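Local coordinates for protein muconate cycloisomerase (Azorhizobium caulinodans, PDB 3MY9) that belongs to the enolase superfamily, pairing an enolase-type N-terminal domain with a TIM-barrel-like domain and carrying bound magnesium ions, at residues A[130-136]-A[315-321]. Numbering follows the deposited sequence.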
loop_
_atom_site.group_PDB
_atom_site.type_symbol
_atom_site.label_atom_id
_atom_site.label_comp_id
_atom_site.label_asym_id
_atom_site.label_seq_id
_atom_site.Cartn_x
_atom_site.Cartn_y
_atom_site.Cartn_z
ATOM N N GLY A 130 -1.007 -35.249 20.861
ATOM C CA GLY A 130 -1.311 -36.563 20.351
ATOM C C GLY A 130 -0.899 -36.732 18.901
ATOM O O GLY A 130 -0.843 -35.766 18.150
ATOM N N ARG A 131 -0.592 -37.970 18.531
ATOM C CA ARG A 131 -0.341 -38.339 17.148
ATOM C C ARG A 131 -1.532 -38.034 16.264
ATOM O O ARG A 131 -2.681 -38.230 16.660
ATOM C CB ARG A 131 -0.093 -39.836 16.991
ATOM C CG ARG A 131 1.174 -40.380 17.619
ATOM C CD ARG A 131 1.468 -41.793 17.069
ATOM N NE ARG A 131 2.753 -42.318 17.546
ATOM C CZ ARG A 131 3.293 -43.456 17.110
ATOM N NH1 ARG A 131 2.654 -44.196 16.207
ATOM N NH2 ARG A 131 4.475 -43.861 17.569
ATOM N N VAL A 132 -1.206 -37.571 15.059
ATOM C CA VAL A 132 -2.129 -37.411 13.980
ATOM C C VAL A 132 -1.703 -38.276 12.786
ATOM O O VAL A 132 -2.467 -38.452 11.847
ATOM C CB VAL A 132 -2.205 -35.929 13.594
ATOM C CG1 VAL A 132 -2.859 -35.787 12.274
ATOM C CG2 VAL A 132 -2.993 -35.161 14.706
ATOM N N ARG A 133 -0.494 -38.837 12.856
ATOM C CA ARG A 133 -0.025 -39.821 11.885
ATOM C C ARG A 133 0.987 -40.772 12.512
ATOM O O ARG A 133 1.625 -40.446 13.509
ATOM C CB ARG A 133 0.584 -39.105 10.663
ATOM C CG ARG A 133 1.722 -38.150 11.012
ATOM C CD ARG A 133 2.293 -37.517 9.762
ATOM N NE ARG A 133 1.373 -36.602 9.096
ATOM C CZ ARG A 133 1.190 -35.322 9.412
ATOM N NH1 ARG A 133 1.870 -34.740 10.403
ATOM N NH2 ARG A 133 0.339 -34.599 8.702
ATOM N N ASP A 134 1.130 -41.946 11.901
ATOM C CA ASP A 134 2.002 -43.011 12.401
ATOM C C ASP A 134 3.267 -43.272 11.575
ATOM O O ASP A 134 4.171 -44.002 12.020
ATOM C CB ASP A 134 1.193 -44.299 12.447
ATOM C CG ASP A 134 -0.046 -44.171 13.315
ATOM O OD1 ASP A 134 0.070 -43.716 14.476
ATOM O OD2 ASP A 134 -1.137 -44.515 12.815
ATOM N N ARG A 135 3.282 -42.717 10.355
ATOM C CA ARG A 135 4.391 -42.801 9.418
ATOM C C ARG A 135 4.608 -41.404 8.829
ATOM O O ARG A 135 3.678 -40.595 8.803
ATOM C CB ARG A 135 4.041 -43.760 8.266
ATOM C CG ARG A 135 3.534 -45.087 8.680
ATOM C CD ARG A 135 3.040 -45.910 7.508
ATOM N NE ARG A 135 2.771 -47.285 7.904
ATOM C CZ ARG A 135 2.552 -48.285 7.046
ATOM N NH1 ARG A 135 2.555 -48.068 5.728
ATOM N NH2 ARG A 135 2.321 -49.503 7.495
ATOM N N ILE A 136 5.813 -41.121 8.346
ATOM C CA ILE A 136 6.114 -39.844 7.740
ATOM C C ILE A 136 6.737 -40.083 6.366
ATOM O O ILE A 136 7.786 -40.707 6.279
ATOM C CB ILE A 136 7.110 -39.029 8.554
ATOM C CG1 ILE A 136 6.693 -38.946 10.029
ATOM C CG2 ILE A 136 7.222 -37.624 7.943
ATOM C CD1 ILE A 136 7.751 -38.339 10.933
ATOM N N ILE A 315 6.736 -34.348 14.176
ATOM C CA ILE A 315 5.985 -34.389 12.943
ATOM C C ILE A 315 4.753 -35.265 13.118
ATOM O O ILE A 315 3.685 -34.938 12.625
ATOM C CB ILE A 315 6.838 -34.849 11.762
ATOM C CG1 ILE A 315 7.945 -33.818 11.463
ATOM C CG2 ILE A 315 5.967 -35.066 10.516
ATOM C CD1 ILE A 315 9.001 -34.335 10.443
ATOM N N ALA A 316 4.889 -36.343 13.884
ATOM C CA ALA A 316 3.776 -37.223 14.193
ATOM C C ALA A 316 2.588 -36.469 14.822
ATOM O O ALA A 316 1.424 -36.840 14.607
ATOM C CB ALA A 316 4.257 -38.331 15.119
ATOM N N ALA A 317 2.903 -35.432 15.595
ATOM C CA ALA A 317 1.919 -34.671 16.393
ATOM C C ALA A 317 1.551 -33.317 15.780
ATOM O O ALA A 317 0.859 -32.512 16.424
ATOM C CB ALA A 317 2.487 -34.440 17.803
ATOM N N THR A 318 2.022 -33.037 14.563
ATOM C CA THR A 318 1.893 -31.677 13.983
ATOM C C THR A 318 1.301 -31.793 12.573
ATOM O O THR A 318 2.011 -31.912 11.602
ATOM C CB THR A 318 3.229 -30.941 13.981
ATOM O OG1 THR A 318 3.813 -31.010 15.287
ATOM C CG2 THR A 318 3.051 -29.449 13.592
ATOM N N PRO A 319 -0.026 -31.772 12.471
ATOM C CA PRO A 319 -0.708 -32.178 11.243
ATOM C C PRO A 319 -0.357 -31.332 10.015
ATOM O O PRO A 319 -0.325 -31.865 8.901
ATOM C CB PRO A 319 -2.198 -32.018 11.594
ATOM C CG PRO A 319 -2.229 -31.095 12.781
ATOM C CD PRO A 319 -0.951 -31.312 13.514
ATOM N N GLY A 320 -0.056 -30.041 10.223
ATOM C CA GLY A 320 0.303 -29.133 9.133
ATOM C C GLY A 320 1.638 -29.469 8.464
ATOM O O GLY A 320 1.914 -29.004 7.363
ATOM N N ILE A 321 2.466 -30.287 9.101
ATOM C CA ILE A 321 3.707 -30.712 8.461
ATOM C C ILE A 321 3.348 -31.921 7.650
ATOM O O ILE A 321 3.568 -33.038 8.066
ATOM C CB ILE A 321 4.840 -31.007 9.453
ATOM C CG1 ILE A 321 5.083 -29.791 10.340
ATOM C CG2 ILE A 321 6.118 -31.412 8.718
ATOM C CD1 ILE A 321 6.058 -30.031 11.486
HETATM O O HOH W 1 -1.175 -33.173 17.966
#
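At I315, in the last turn of helix 305-316, the CA-to-CB bond is directed toward segment 130-136, where I136 CD1 lies 3.7 Å from I315 CB; two isoleucines suit this buried spot. A316 O finds its donors in segment 130-136: V132 N at 2.8 Å, almost perfectly in line, and R133 N at a longer 3.3 Å. The small A316 side chain is consistent with so close an approach, R131 CA making a CA-H...O contact of 3.4 Å to A316 O. A317 leaves the helix; its CA lies 3.5 Å from G130 O in a CA-H...O contact, and a water sits 2.6 Å from both G130 O and A317 O. Glycine fits at 130 because a CB there would clash with the preceding carbonyl. T318 turns its hydroxyl back to L314 O and opens a type I turn ending at I321. The planar, multi-donor guanidinium of R133 joins helix end to turn: NH1 bonds I315 O (2.9 Å) and T318 O (3.1 Å), while NH2 bonds P319 O (2.8 Å). The ring of P319 suits the turn's second position, and its CB meets V132 CG1 at 3.9 Å. Near the second subunit, R131 forms salt bridges with D134 and D354, and D134 also pairs with R86 of that subunit. The arrangement joins the lead-in to the first strand of the enolase-superfamily barrel to the C-terminal end of a late barrel helix.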